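PDB 5LTV: chemotactic transducer PctC from Pseudomonas aeruginosa, which binds gamma-aminobutyric acid in its periplasmic Cache-type ligand-binding domain and probably passes that signal on to the chemotaxis machinery. Local coordinates for residues W52-G55 and R56-L59; P85-S88 and R89-S93. All coordinates share one frame; numbering follows the deposited sequence.

Interaction 1 of 2, residues W52-G55 and R56-L59. With SO4 (sulfate ion), chain J.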
loop_
_atom_site.group_PDB
_atom_site.type_symbol
_atom_site.label_atom_id
_atom_site.label_comp_id
_atom_site.label_asym_id
_atom_site.label_seq_id
_atom_site.Cartn_x
_atom_site.Cartn_y
_atom_site.Cartn_z
ATOM N N TRP A 52 5.878 -9.827 0.354
ATOM C CA TRP A 52 6.144 -8.730 1.272
ATOM C C TRP A 52 4.861 -7.997 1.639
ATOM O O TRP A 52 4.577 -7.801 2.822
ATOM C CB TRP A 52 7.154 -7.774 0.658
ATOM C CG TRP A 52 7.798 -6.821 1.648
ATOM C CD1 TRP A 52 9.004 -6.971 2.241
ATOM C CD2 TRP A 52 7.284 -5.558 2.090
ATOM N NE1 TRP A 52 9.279 -5.893 3.050
ATOM C CE2 TRP A 52 8.239 -5.005 2.975
ATOM C CE3 TRP A 52 6.104 -4.842 1.835
ATOM C CZ2 TRP A 52 8.050 -3.769 3.617
ATOM C CZ3 TRP A 52 5.916 -3.627 2.479
ATOM C CH2 TRP A 52 6.898 -3.085 3.350
ATOM N N LEU A 53 4.085 -7.564 0.634
ATOM C CA LEU A 53 2.789 -6.899 0.881
ATOM C C LEU A 53 1.818 -7.802 1.655
ATOM O O LEU A 53 1.106 -7.333 2.557
ATOM C CB LEU A 53 2.167 -6.476 -0.462
ATOM C CG LEU A 53 2.908 -5.359 -1.255
ATOM C CD1 LEU A 53 2.416 -5.176 -2.693
ATOM C CD2 LEU A 53 2.743 -4.069 -0.461
ATOM N N GLU A 54 1.784 -9.104 1.329
ATOM C CA GLU A 54 0.851 -10.000 2.017
ATOM C C GLU A 54 1.154 -10.083 3.510
ATOM O O GLU A 54 0.228 -10.110 4.333
ATOM C CB GLU A 54 0.863 -11.394 1.377
ATOM C CG GLU A 54 0.014 -11.435 0.067
ATOM C CD GLU A 54 -0.027 -12.794 -0.667
ATOM O OE1 GLU A 54 0.877 -13.636 -0.499
ATOM O OE2 GLU A 54 -0.973 -12.993 -1.452
ATOM N N GLY A 55 2.447 -10.102 3.879
ATOM C CA GLY A 55 2.815 -10.089 5.287
ATOM C C GLY A 55 2.314 -8.834 5.981
ATOM O O GLY A 55 1.750 -8.897 7.082
ATOM N N ARG A 56 2.474 -7.679 5.323
ATOM C CA ARG A 56 1.926 -6.453 5.894
ATOM C C ARG A 56 0.398 -6.518 5.993
ATOM O O ARG A 56 -0.187 -6.126 7.009
ATOM C CB ARG A 56 2.405 -5.252 5.062
ATOM C CG ARG A 56 3.582 -4.541 5.719
ATOM C CD ARG A 56 4.787 -5.514 5.911
ATOM N NE ARG A 56 5.961 -4.807 6.401
ATOM C CZ ARG A 56 7.197 -5.280 6.366
ATOM N NH1 ARG A 56 7.466 -6.468 5.832
ATOM N NH2 ARG A 56 8.178 -4.518 6.832
ATOM N N MET A 57 -0.263 -7.046 4.965
ATOM C CA MET A 57 -1.712 -7.230 5.034
ATOM C C MET A 57 -2.111 -8.045 6.263
ATOM O O MET A 57 -3.041 -7.678 6.992
ATOM C CB MET A 57 -2.214 -7.907 3.750
ATOM C CG MET A 57 -2.101 -6.984 2.536
ATOM S SD MET A 57 -2.623 -7.634 0.923
ATOM C CE MET A 57 -2.764 -9.377 1.238
ATOM N N HIS A 58 -1.427 -9.169 6.492
ATOM C CA HIS A 58 -1.775 -10.038 7.599
ATOM C C HIS A 58 -1.679 -9.293 8.918
ATOM O O HIS A 58 -2.521 -9.475 9.808
ATOM C CB HIS A 58 -0.855 -11.268 7.602
ATOM C CG HIS A 58 -0.984 -12.114 6.371
ATOM N ND1 HIS A 58 -0.006 -12.996 5.964
ATOM C CD2 HIS A 58 -1.988 -12.214 5.460
ATOM C CE1 HIS A 58 -0.396 -13.594 4.849
ATOM N NE2 HIS A 58 -1.590 -13.130 4.520
ATOM N N LEU A 59 -0.648 -8.454 9.063
ATOM C CA LEU A 59 -0.479 -7.718 10.312
ATOM C C LEU A 59 -1.633 -6.758 10.517
ATOM O O LEU A 59 -2.122 -6.596 11.640
ATOM C CB LEU A 59 0.876 -6.981 10.331
ATOM C CG LEU A 59 2.081 -7.920 10.546
ATOM C CD1 LEU A 59 3.423 -7.214 10.240
ATOM C CD2 LEU A 59 2.074 -8.525 11.967
HETATM S S SO4 J . 11.382 -5.881 6.259
HETATM O O1 SO4 J . 11.587 -5.236 4.941
HETATM O O2 SO4 J . 12.574 -6.628 6.672
HETATM O O3 SO4 J . 10.278 -6.847 6.173
HETATM O O4 SO4 J . 11.097 -4.891 7.296
HETATM O O HOH W 1 6.002 -8.742 4.863
#

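Interaction 2 of 2, residues P85-S88 and R89-S93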
loop_
_atom_site.group_PDB
_atom_site.type_symbol
_atom_site.label_atom_id
_atom_site.label_comp_id
_atom_site.label_asym_id
_atom_site.label_seq_id
_atom_site.Cartn_x
_atom_site.Cartn_y
_atom_site.Cartn_z
ATOM N N PRO A 85 5.641 -3.282 19.681
ATOM C CA PRO A 85 6.787 -2.946 18.828
ATOM C C PRO A 85 6.743 -3.603 17.450
ATOM O O PRO A 85 7.369 -3.089 16.510
ATOM C CB PRO A 85 8.007 -3.431 19.639
ATOM C CG PRO A 85 7.524 -3.504 21.081
ATOM C CD PRO A 85 6.020 -3.710 21.045
ATOM N N VAL A 86 6.014 -4.712 17.282
ATOM C CA VAL A 86 5.953 -5.335 15.957
ATOM C C VAL A 86 5.375 -4.362 14.928
ATOM O O VAL A 86 5.770 -4.387 13.761
ATOM C CB VAL A 86 5.155 -6.672 16.017
ATOM C CG1 VAL A 86 3.678 -6.435 16.417
ATOM C CG2 VAL A 86 5.252 -7.433 14.701
ATOM N N PHE A 87 4.457 -3.479 15.351
ATOM C CA PHE A 87 3.868 -2.499 14.445
ATOM C C PHE A 87 4.875 -1.421 14.042
ATOM O O PHE A 87 4.975 -1.075 12.865
ATOM C CB PHE A 87 2.617 -1.876 15.104
ATOM C CG PHE A 87 1.497 -2.881 15.296
ATOM C CD1 PHE A 87 1.151 -3.749 14.250
ATOM C CD2 PHE A 87 0.840 -3.021 16.535
ATOM C CE1 PHE A 87 0.147 -4.726 14.429
ATOM C CE2 PHE A 87 -0.157 -3.968 16.701
ATOM C CZ PHE A 87 -0.500 -4.826 15.638
ATOM N N SER A 88 5.656 -0.906 14.984
ATOM C CA SER A 88 6.603 0.142 14.615
ATOM C C SER A 88 7.793 -0.431 13.844
ATOM O O SER A 88 8.363 0.256 13.004
ATOM C CB SER A 88 7.065 0.926 15.842
ATOM O OG SER A 88 7.671 0.108 16.816
ATOM N N ARG A 89 8.127 -1.696 14.060
ATOM C CA ARG A 89 9.172 -2.332 13.276
ATOM C C ARG A 89 8.753 -2.541 11.817
ATOM O O ARG A 89 9.613 -2.610 10.934
ATOM C CB ARG A 89 9.561 -3.680 13.907
ATOM C CG ARG A 89 10.419 -3.510 15.183
ATOM C CD ARG A 89 11.116 -4.836 15.545
ATOM N NE ARG A 89 10.145 -5.909 15.734
ATOM C CZ ARG A 89 9.753 -6.346 16.921
ATOM N NH1 ARG A 89 10.269 -5.809 17.994
ATOM N NH2 ARG A 89 8.884 -7.336 17.034
ATOM N N ASN A 90 7.460 -2.693 11.532
ATOM C CA ASN A 90 7.111 -3.130 10.197
ATOM C C ASN A 90 6.260 -2.138 9.432
ATOM O O ASN A 90 6.022 -2.357 8.246
ATOM C CB ASN A 90 6.403 -4.495 10.238
ATOM C CG ASN A 90 7.324 -5.605 10.703
ATOM O OD1 ASN A 90 8.305 -5.941 10.024
ATOM N ND2 ASN A 90 7.041 -6.157 11.896
ATOM N N PHE A 91 5.791 -1.067 10.071
ATOM C CA PHE A 91 5.062 -0.002 9.401
ATOM C C PHE A 91 5.749 1.319 9.694
ATOM O O PHE A 91 6.522 1.437 10.653
ATOM C CB PHE A 91 3.582 0.050 9.837
ATOM C CG PHE A 91 2.785 -1.194 9.427
ATOM C CD1 PHE A 91 2.187 -1.285 8.173
ATOM C CD2 PHE A 91 2.685 -2.274 10.284
ATOM C CE1 PHE A 91 1.509 -2.464 7.779
ATOM C CE2 PHE A 91 2.006 -3.440 9.900
ATOM C CZ PHE A 91 1.421 -3.527 8.644
ATOM N N ALA A 92 5.501 2.303 8.822
ATOM C CA ALA A 92 5.779 3.673 9.198
ATOM C C ALA A 92 4.896 4.068 10.379
ATOM O O ALA A 92 5.355 4.682 11.341
ATOM C CB ALA A 92 5.555 4.602 8.007
ATOM N N SER A 93 3.626 3.695 10.330
ATOM C CA SER A 93 2.757 3.870 11.479
ATOM C C SER A 93 1.519 3.018 11.272
ATOM O O SER A 93 1.180 2.627 10.138
ATOM C CB SER A 93 2.366 5.329 11.695
ATOM O OG SER A 93 1.722 5.814 10.525
#

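Interaction 1 of 2, residues W52-G55 and R56-L59
Trp52 and Arg56, one turn apart on helix 34-68, meet because of how each side chain leaves the backbone: Trp52 has CG anti to its own N (chi1 -164°), which stands the indole out from the side of the helix, while Arg56 bends at chi2 (59°) and runs back along the helix to lie over it. The guanidinium then lies flat on the indole, the two planes 20° apart. Trp52 CZ2 sits over the centre of the guanidinium, 3.3 Å from Arg56 CZ. This cation-pi contact is off-centre with respect to the six-membered ring, whereas the CD methylene of Arg56 stands over the face of that ring in a CH-pi contact.

Both groups turn their N-H bonds outward to one sulfate ion, probably a guest from the crystallisation liquor. Trp52 NE1 gives a nearly straight bond to sulfate O1 (3.1 Å), and the anion oxygen lies in the plane of the indole. Arg56 grips two other oxygens, NH1 reaching O3 (2.9 Å) and NH2 reaching O4 (3.0 Å). A water bridges the two residues, donating to Trp52 O and accepting from Arg56 NH1. Arg56 NE probably bonds to Asn90 O, so that each guanidinium nitrogen has an acceptor close by.

Two residues further on in each case, His58 lays its ring over the carbonyl of Glu54, with Glu54 O 3.1 Å from His58 CG, while the same oxygen accepts the helical bond from His58 N. Beside it Met57 CE rests on Glu54 CG at 3.7 Å.

Stacking on one face and acceptors along the edge together fix the rotation of the guanidinium, and the sulfate probably offsets its positive charge while drawing on the indole N-H as well.

Interaction 2 of 2, residues P85-S88 and R89-S93
The short, weakly bonded helix 85-90 ends in a turn that leads into strand 93-98 of the Cache domain, and the contacts between Pro85-Ser88 and Arg89-Ser93 show how a side chain can join the backbone in holding such a turn. The bond from Arg89 N to Pro85 O (2.9 Å) is regular. One residue later the backbone bond from Asn90 N to Val86 O is long and weak, and the Asn90 amide adds a second, shorter bond to the same oxygen: ND2 reaches it at 2.9 Å, in the carbonyl plane and on a lone pair, although Val86 O lies 28° out of the amide plane. CG of Asn90 stands beside its own backbone N (chi1 -67°), which folds the amide back over the preceding turn and sets ND2 against Val86 CG2.

Arg89 also doubles back, bending at chi3, and spreads its guanidinium over the Pro85-Val86 backbone, with NH2 3.7 Å from Val86 CA. On another side of the turn Phe87 and Phe91 are both buried but barely touch, and Phe91 packs against Val60 of helix 34-68. Beyond the turn, Ser93 lines the pocket of gamma-aminobutyric acid. Phe87 O takes two donors, Phe91 N at 2.9 Å nearly in line with the carbonyl and Asn90 N at 3.3 Å from well above its plane.

Overall arrangement
Interaction 1 comes first along the chain, on the long helix 34-68, and interaction 2 follows on helix 85-90 and the turn into strand 93-98; their centres are about 12 Å apart. They meet directly. Besides the polar link made by the Arg56 guanidinium, Phe91 CZ packs on Arg56 O, and Leu59 touches both Asn90 and Phe91. The long helix is thus pinned to the entry of a strand in the five-stranded antiparallel sheet that runs from 104-107 to 134-140. Ser93 of that strand touches the ligand, so helix 34-68 is joined to the very segment that leads into the pocket.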